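Local coordinates for EmGH1 (Erythrobacter marinus, PDB 5Z87), which hydrolyses beta-glucosidic bonds as a beta-glucosidase of glycosyl hydrolase family 3, at the interface of chains A and B. Residues are numbered along the deposited sequence; one frame, centred on the assembly and turned at random. Chains: chain A/B, EmGH1.

Contact 1: the interface of chains A and B. Residues chain A 246-248, 323, 542-545, 548; chain B 645, 648-649.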
ATOM      1  N   ASN A 246      -4.116   4.959  11.146  1.00 17.79           N
ATOM      2  CA  ASN A 246      -3.372   4.821  12.387  1.00 22.56           C
ATOM      3  C   ASN A 246      -3.639   3.454  13.001  1.00 17.73           C
ATOM      4  O   ASN A 246      -4.778   2.985  13.025  1.00 22.59           O
ATOM      5  CB  ASN A 246      -3.776   5.937  13.353  1.00 22.55           C
ATOM      6  CG  ASN A 246      -2.715   6.222  14.405  1.00 21.16           C
ATOM      7  OD1 ASN A 246      -1.520   6.211  14.120  1.00 21.03           O
ATOM      8  ND2 ASN A 246      -3.159   6.480  15.633  1.00 19.68           N
ATOM      9  N   PHE A 247      -2.575   2.799  13.467  1.00 20.72           N
ATOM     10  CA  PHE A 247      -2.536   1.476  14.091  1.00 21.20           C
ATOM     11  C   PHE A 247      -2.466   0.328  13.068  1.00 26.27           C
ATOM     12  O   PHE A 247      -2.224  -0.804  13.474  1.00 20.36           O
ATOM     13  CB  PHE A 247      -3.728   1.184  15.026  1.00 22.13           C
ATOM     14  CG  PHE A 247      -3.697   1.928  16.331  1.00 23.49           C
ATOM     15  CD1 PHE A 247      -4.268   3.200  16.438  1.00 22.56           C
ATOM     16  CD2 PHE A 247      -3.152   1.335  17.470  1.00 20.88           C
ATOM     17  CE1 PHE A 247      -4.264   3.888  17.645  1.00 21.46           C
ATOM     18  CE2 PHE A 247      -3.134   2.007  18.684  1.00 20.62           C
ATOM     19  CZ  PHE A 247      -3.688   3.291  18.775  1.00 27.22           C
ATOM     20  N   ALA A 248      -2.685   0.567  11.769  1.00 19.00           N
ATOM     21  CA  ALA A 248      -2.821  -0.535  10.821  1.00 18.63           C
ATOM     22  C   ALA A 248      -1.459  -1.168  10.534  1.00 22.20           C
ATOM     23  O   ALA A 248      -0.419  -0.519  10.661  1.00 18.65           O
ATOM     24  CB  ALA A 248      -3.472  -0.061   9.514  1.00 11.99           C
ATOM     25  N   LEU A 323      -5.577  -5.845  21.672  1.00 23.22           N
ATOM     26  CA  LEU A 323      -5.773  -5.316  20.330  1.00 23.36           C
ATOM     27  C   LEU A 323      -5.327  -6.312  19.269  1.00 21.40           C
ATOM     28  O   LEU A 323      -6.142  -6.726  18.445  1.00 23.32           O
ATOM     29  CB  LEU A 323      -5.027  -3.982  20.166  1.00 18.18           C
ATOM     30  CG  LEU A 323      -5.135  -3.377  18.758  1.00 23.90           C
ATOM     31  CD1 LEU A 323      -6.605  -3.065  18.405  1.00 18.72           C
ATOM     32  CD2 LEU A 323      -4.272  -2.120  18.649  1.00 18.64           C
ATOM     33  N   ALA A 542      -5.239   9.606  15.391  1.00 24.09           N
ATOM     34  CA  ALA A 542      -6.471   8.871  15.686  1.00 24.46           C
ATOM     35  C   ALA A 542      -6.248   8.038  16.942  1.00 29.68           C
ATOM     36  O   ALA A 542      -5.553   7.016  16.893  1.00 27.82           O
ATOM     37  CB  ALA A 542      -6.870   7.980  14.509  1.00 22.77           C
ATOM     38  N   TYR A 543      -6.836   8.458  18.063  1.00 23.08           N
ATOM     39  CA  TYR A 543      -6.559   7.771  19.312  1.00 25.68           C
ATOM     40  C   TYR A 543      -7.251   6.409  19.362  1.00 27.29           C
ATOM     41  O   TYR A 543      -8.143   6.083  18.566  1.00 22.55           O
ATOM     42  CB  TYR A 543      -6.972   8.627  20.510  1.00 27.78           C
ATOM     43  CG  TYR A 543      -6.466  10.055  20.431  1.00 37.68           C
ATOM     44  CD1 TYR A 543      -7.312  11.093  20.059  1.00 39.26           C
ATOM     45  CD2 TYR A 543      -5.137  10.365  20.716  1.00 41.41           C
ATOM     46  CE1 TYR A 543      -6.855  12.402  19.972  1.00 46.48           C
ATOM     47  CE2 TYR A 543      -4.670  11.676  20.641  1.00 36.79           C
ATOM     48  CZ  TYR A 543      -5.537  12.689  20.263  1.00 47.84           C
ATOM     49  OH  TYR A 543      -5.100  13.992  20.173  1.00 62.90           O
ATOM     50  N   PHE A 544      -6.806   5.609  20.331  1.00 22.43           N
ATOM     51  CA  PHE A 544      -7.306   4.251  20.511  1.00 22.45           C
ATOM     52  C   PHE A 544      -8.791   4.235  20.885  1.00 24.58           C
ATOM     53  O   PHE A 544      -9.566   3.414  20.367  1.00 17.83           O
ATOM     54  CB  PHE A 544      -6.450   3.554  21.588  1.00 18.10           C
ATOM     55  CG  PHE A 544      -6.854   2.132  21.879  1.00 23.81           C
ATOM     56  CD1 PHE A 544      -6.328   1.085  21.136  1.00 17.58           C
ATOM     57  CD2 PHE A 544      -7.749   1.842  22.901  1.00 19.35           C
ATOM     58  CE1 PHE A 544      -6.697  -0.228  21.392  1.00 21.18           C
ATOM     59  CE2 PHE A 544      -8.122   0.535  23.166  1.00 24.85           C
ATOM     60  CZ  PHE A 544      -7.594  -0.508  22.406  1.00 21.79           C
ATOM     61  N   ALA A 545      -9.206   5.131  21.783  1.00 24.53           N
ATOM     62  CA  ALA A 545     -10.544   5.048  22.360  1.00 33.89           C
ATOM     63  C   ALA A 545     -11.614   5.458  21.357  1.00 24.32           C
ATOM     64  O   ALA A 545     -11.376   6.262  20.454  1.00 25.51           O
ATOM     65  CB  ALA A 545     -10.661   5.932  23.607  1.00 26.44           C
ATOM     66  N   SER A 548     -12.173   7.663  17.363  1.00 28.62           N
ATOM     67  CA  SER A 548     -11.331   8.818  17.089  1.00 26.81           C
ATOM     68  C   SER A 548     -10.771   8.738  15.667  1.00 24.98           C
ATOM     69  O   SER A 548     -10.315   7.683  15.226  1.00 29.64           O
ATOM     70  CB  SER A 548     -10.204   8.868  18.129  1.00 24.43           C
ATOM     71  OG  SER A 548      -9.253   9.881  17.838  1.00 36.08           O
TER
ATOM     72  N   THR B 645      -6.094  -4.633  13.502  1.00 17.49           N
ATOM     73  CA  THR B 645      -5.718  -3.240  13.362  1.00 20.41           C
ATOM     74  C   THR B 645      -5.925  -2.707  11.952  1.00 18.89           C
ATOM     75  O   THR B 645      -5.732  -1.507  11.734  1.00 20.92           O
ATOM     76  CB  THR B 645      -4.240  -3.053  13.750  1.00 23.85           C
ATOM     77  OG1 THR B 645      -3.430  -4.009  13.051  1.00 16.36           O
ATOM     78  CG2 THR B 645      -4.036  -3.220  15.243  1.00 22.83           C
ATOM     79  N   PHE B 648      -8.930  -0.641  11.954  1.00 22.12           N
ATOM     80  CA  PHE B 648      -9.295  -0.279  13.324  1.00 19.48           C
ATOM     81  C   PHE B 648      -9.773   1.170  13.412  1.00 20.35           C
ATOM     82  O   PHE B 648     -10.769   1.456  14.080  1.00 21.55           O
ATOM     83  CB  PHE B 648      -8.093  -0.524  14.237  1.00 18.81           C
ATOM     84  CG  PHE B 648      -8.279  -0.061  15.652  1.00 19.43           C
ATOM     85  CD1 PHE B 648      -9.361  -0.495  16.407  1.00 19.63           C
ATOM     86  CD2 PHE B 648      -7.334   0.774  16.244  1.00 19.75           C
ATOM     87  CE1 PHE B 648      -9.515  -0.071  17.737  1.00 25.39           C
ATOM     88  CE2 PHE B 648      -7.466   1.189  17.573  1.00 19.61           C
ATOM     89  CZ  PHE B 648      -8.571   0.765  18.321  1.00 19.77           C
ATOM     90  N   ARG B 649      -9.079   2.092  12.739  1.00 18.40           N
ATOM     91  CA  ARG B 649      -9.435   3.505  12.702  1.00 20.30           C
ATOM     92  C   ARG B 649     -10.039   3.880  11.346  1.00 24.94           C
ATOM     93  O   ARG B 649      -9.645   3.344  10.302  1.00 17.45           O
ATOM     94  CB  ARG B 649      -8.209   4.374  12.993  1.00 18.80           C
ATOM     95  CG  ARG B 649      -7.514   4.067  14.352  1.00 23.84           C
ATOM     96  CD  ARG B 649      -8.361   4.490  15.571  1.00 20.26           C
ATOM     97  NE  ARG B 649      -9.530   3.633  15.772  1.00 20.04           N
ATOM     98  CZ  ARG B 649     -10.441   3.828  16.718  1.00 27.02           C
ATOM     99  NH1 ARG B 649     -11.475   3.005  16.812  1.00 18.39           N
ATOM    100  NH2 ARG B 649     -10.313   4.848  17.574  1.00 23.45           N
TER
HETATM  101  O   HOH W   1      -6.520   1.217  11.750  1.00 16.58           O
HETATM  102  O   HOH W   2      -1.044  -3.081  13.167  1.00 20.45           O

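Contact 2: the interface of chains A and B. Residues chain A 639, 642-643, 645-646; chain B 242, 249, 251, 285.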
ATOM      1  N   TYR A 639       6.504   8.461  -3.183  1.00 16.54           N
ATOM      2  CA  TYR A 639       7.808   8.902  -2.711  1.00 18.78           C
ATOM      3  C   TYR A 639       8.860   8.672  -3.793  1.00 20.21           C
ATOM      4  O   TYR A 639       8.812   7.688  -4.542  1.00 19.42           O
ATOM      5  CB  TYR A 639       8.183   8.187  -1.402  1.00 18.88           C
ATOM      6  CG  TYR A 639       8.145   6.670  -1.470  1.00 16.99           C
ATOM      7  CD1 TYR A 639       9.222   5.951  -1.986  1.00 19.59           C
ATOM      8  CD2 TYR A 639       7.039   5.960  -1.001  1.00 14.25           C
ATOM      9  CE1 TYR A 639       9.195   4.566  -2.053  1.00 23.18           C
ATOM     10  CE2 TYR A 639       6.998   4.582  -1.056  1.00 17.43           C
ATOM     11  CZ  TYR A 639       8.079   3.879  -1.585  1.00 25.88           C
ATOM     12  OH  TYR A 639       8.046   2.490  -1.658  1.00 25.63           O
ATOM     13  N   GLN A 642      11.670   5.502  -5.768  1.00 21.13           N
ATOM     14  CA  GLN A 642      11.044   4.287  -6.265  1.00 16.46           C
ATOM     15  C   GLN A 642      12.108   3.311  -6.750  1.00 16.39           C
ATOM     16  O   GLN A 642      13.195   3.703  -7.175  1.00 15.39           O
ATOM     17  CB  GLN A 642      10.078   4.606  -7.413  1.00 17.51           C
ATOM     18  CG  GLN A 642       8.902   5.508  -7.034  1.00 15.43           C
ATOM     19  CD  GLN A 642       7.901   4.791  -6.155  1.00 21.73           C
ATOM     20  OE1 GLN A 642       7.515   3.660  -6.438  1.00 24.08           O
ATOM     21  NE2 GLN A 642       7.495   5.435  -5.061  1.00 21.68           N
ATOM     22  N   LYS A 643      11.774   2.023  -6.698  1.00 15.30           N
ATOM     23  CA  LYS A 643      12.521   1.006  -7.421  1.00 15.63           C
ATOM     24  C   LYS A 643      12.369   1.291  -8.912  1.00 16.41           C
ATOM     25  O   LYS A 643      11.486   2.070  -9.280  1.00 16.59           O
ATOM     26  CB  LYS A 643      11.996  -0.382  -7.046  1.00 18.77           C
ATOM     27  CG  LYS A 643      12.136  -0.726  -5.574  1.00 22.18           C
ATOM     28  CD  LYS A 643      13.591  -0.626  -5.137  1.00 20.74           C
ATOM     29  CE  LYS A 643      13.819  -1.323  -3.799  1.00 21.12           C
ATOM     30  NZ  LYS A 643      13.591  -2.774  -3.990  1.00 23.78           N
ATOM     31  N   THR A 645      10.876  -0.291 -11.044  1.00 17.50           N
ATOM     32  CA  THR A 645       9.528  -0.654 -11.438  1.00 13.85           C
ATOM     33  C   THR A 645       8.453   0.088 -10.657  1.00 15.25           C
ATOM     34  O   THR A 645       7.272  -0.094 -10.944  1.00 13.66           O
ATOM     35  CB  THR A 645       9.334  -2.155 -11.246  1.00 14.42           C
ATOM     36  OG1 THR A 645       9.759  -2.518  -9.920  1.00 20.06           O
ATOM     37  CG2 THR A 645      10.136  -2.920 -12.273  1.00 13.79           C
ATOM     38  N   GLY A 646       8.830   0.875  -9.649  1.00 12.96           N
ATOM     39  CA  GLY A 646       7.833   1.416  -8.740  1.00 16.31           C
ATOM     40  C   GLY A 646       6.828   2.301  -9.448  1.00 18.05           C
ATOM     41  O   GLY A 646       5.622   2.204  -9.219  1.00 18.42           O
TER
ATOM     42  N   ILE B 242       2.481  -2.161  -5.640  1.00 15.51           N
ATOM     43  CA  ILE B 242       2.082  -0.903  -5.024  1.00 14.78           C
ATOM     44  C   ILE B 242       1.453   0.030  -6.056  1.00 16.32           C
ATOM     45  O   ILE B 242       1.757  -0.020  -7.260  1.00 16.45           O
ATOM     46  CB  ILE B 242       3.282  -0.222  -4.352  1.00 17.73           C
ATOM     47  CG1 ILE B 242       4.408   0.002  -5.367  1.00 16.21           C
ATOM     48  CG2 ILE B 242       3.779  -1.049  -3.190  1.00 19.56           C
ATOM     49  CD1 ILE B 242       5.510   0.954  -4.841  1.00 17.36           C
ATOM     50  N   PRO B 249       6.713  -3.097  -7.453  1.00 17.79           N
ATOM     51  CA  PRO B 249       7.068  -4.059  -6.406  1.00 16.79           C
ATOM     52  C   PRO B 249       5.901  -4.358  -5.479  1.00 21.01           C
ATOM     53  O   PRO B 249       5.021  -3.523  -5.253  1.00 16.88           O
ATOM     54  CB  PRO B 249       8.210  -3.362  -5.647  1.00 13.50           C
ATOM     55  CG  PRO B 249       8.800  -2.396  -6.614  1.00 15.11           C
ATOM     56  CD  PRO B 249       7.625  -1.934  -7.467  1.00 21.53           C
ATOM     57  N   HIS B 251       4.981  -5.618  -1.523  1.00 17.52           N
ATOM     58  CA  HIS B 251       5.503  -5.666  -0.168  1.00 17.26           C
ATOM     59  C   HIS B 251       4.739  -6.778   0.533  1.00 19.70           C
ATOM     60  O   HIS B 251       3.616  -6.581   1.006  1.00 16.11           O
ATOM     61  CB  HIS B 251       5.361  -4.310   0.520  1.00 18.74           C
ATOM     62  CG  HIS B 251       6.183  -3.241  -0.126  1.00 22.92           C
ATOM     63  ND1 HIS B 251       7.248  -2.635   0.505  1.00 21.92           N
ATOM     64  CD2 HIS B 251       6.119  -2.692  -1.365  1.00 19.01           C
ATOM     65  CE1 HIS B 251       7.802  -1.756  -0.315  1.00 20.13           C
ATOM     66  NE2 HIS B 251       7.135  -1.770  -1.455  1.00 22.52           N
ATOM     67  N   ASP B 285      11.002  -6.968  -2.107  1.00 21.21           N
ATOM     68  CA  ASP B 285      12.154  -6.570  -1.290  1.00 16.49           C
ATOM     69  C   ASP B 285      13.438  -6.633  -2.111  1.00 14.87           C
ATOM     70  O   ASP B 285      14.486  -7.055  -1.626  1.00 17.40           O
ATOM     71  CB  ASP B 285      12.261  -7.437  -0.028  1.00 16.64           C
ATOM     72  CG  ASP B 285      12.919  -6.701   1.167  1.00 24.67           C
ATOM     73  OD1 ASP B 285      12.732  -5.470   1.338  1.00 20.45           O
ATOM     74  OD2 ASP B 285      13.613  -7.377   1.959  1.00 22.93           O
TER

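Contact 1: the interface of chains A and B
A loop of chain B (645-649) packs against chain A, a loop-to-loop contact between two copies of this family 3 glycosyl hydrolase. The receiving surface is formed by A:Asn246 to A:Ala248, A:Leu323 and the stretch A:Ala542 to A:Ser548. Apolar packing centres on B:Phe648, whose CG stands anti to the backbone N (chi1 174°). Its CD2-CE2 edge is set on one face of A:Phe247, the planes nearly perpendicular (86°) and the centroids 5.3 Å apart. B:Phe648 CZ meets A:Phe544 CD1 at 3.6 Å, the two side chains set roughly perpendicular. A:Leu323 CD1 lies over the centre of one face of B:Phe648, and B:Arg649 NE over the centre of the opposite face. A:Leu323 CD2 also packs on the methyl CG2 of B:Thr645 at 3.6 Å. Direct hydrogen bonding falls to B:Arg649, bent at chi2 and chi3 so that its guanidinium folds back toward the carbonyl of B:Phe648. NH2 donates to the carbonyl A:Tyr543 O at 2.7 Å, within the carbonyl plane, and weakly to A:Ala545 O. NE and NH1 both donate to B:Phe648 O, side-on and from above its carbonyl plane, which fixes the rotation of the guanidinium. Within chain A, A:Asn246 ND2 donates to A:Ala542 O at 2.8 Å and joins the two segments, while A:Tyr543 N donates to the hydroxyl A:Ser548 OG. Water completes the seam: water 1 joins A:Asn246 O, B:Thr645 O and the amide B:Arg649 N, lying 2.9 Å from the last. Water 2 bridges A:Phe247 O and the hydroxyl B:Thr645 OG1, at 2.6 Å from OG1.

Contact 2: the interface of chains A and B
B:Pro249 forms the apolar centre of this small loop-to-loop patch between two family 3 glycosyl hydrolase chains, its pyrrolidine ring set against the loop A:Lys643 to A:Gly646. The ring carbon CD rests on A:Gly646 CA at 3.6 Å, where there is no side chain to hold the ring away. On another flank B:Pro249 CG meets A:Lys643 CB at 3.8 Å, and A:Lys643 CG lies almost as near, the two side chains meeting at a slant. A:Thr645 turns its hydroxyl to the same ring: OG1 sits between the backbone N and the carbonyl carbon (chi1 50°), 3.3 Å from B:Pro249 CD, a van der Waals touch. Further out, B:Ile242, at the start of the 3-10 helix 242-244, runs antiparallel alongside A:Gln642, and its terminal methyl CD1 reaches the amide oxygen OE1 at 3.7 Å. A:Gln642 is bent at chi2, which brings its amide nitrogen back over the centre of one face of A:Tyr639. There NE2 donates a nearly straight hydrogen bond (164° at H) to the carbonyl A:Tyr639 O at 2.7 Å, on a lone pair and in the planes of both groups, so the amide is held flat with OE1 toward B:Ile242. An alanine here would remove the amide, and would probably loosen A:Tyr639 and disturb the packing against B:Ile242. At the polar rim, A:Tyr639 OH and the imidazole NE2 of B:His251 stay 4.4 Å apart, too far to bond. The ammonium A:Lys643 NZ lies 6.0 Å from the carboxylate B:Asp285 OD1, too far for a salt bridge, though the opposite charges, if both are present, may attract weakly.

Contact 1 and contact 2 lie about 26 Å apart, measured between the centres of their C-alpha atoms, on one two-fold interface. They draw on the same two regions with the chains exchanged: residues 242-251 of one chain face residues 639-649 of the other, and Thr645 serves in both. Both contacts recur with the chains swapped, so each copy offers and receives the 645-649 loop. Contact 1 buries more surface and carries the directional bonds, while contact 2 adds looser packing. Because A:Ala542 follows the ligand-pocket residue A:Glu541, such a dimer could help shape the pocket rim, though the structure alone does not show that it forms in solution.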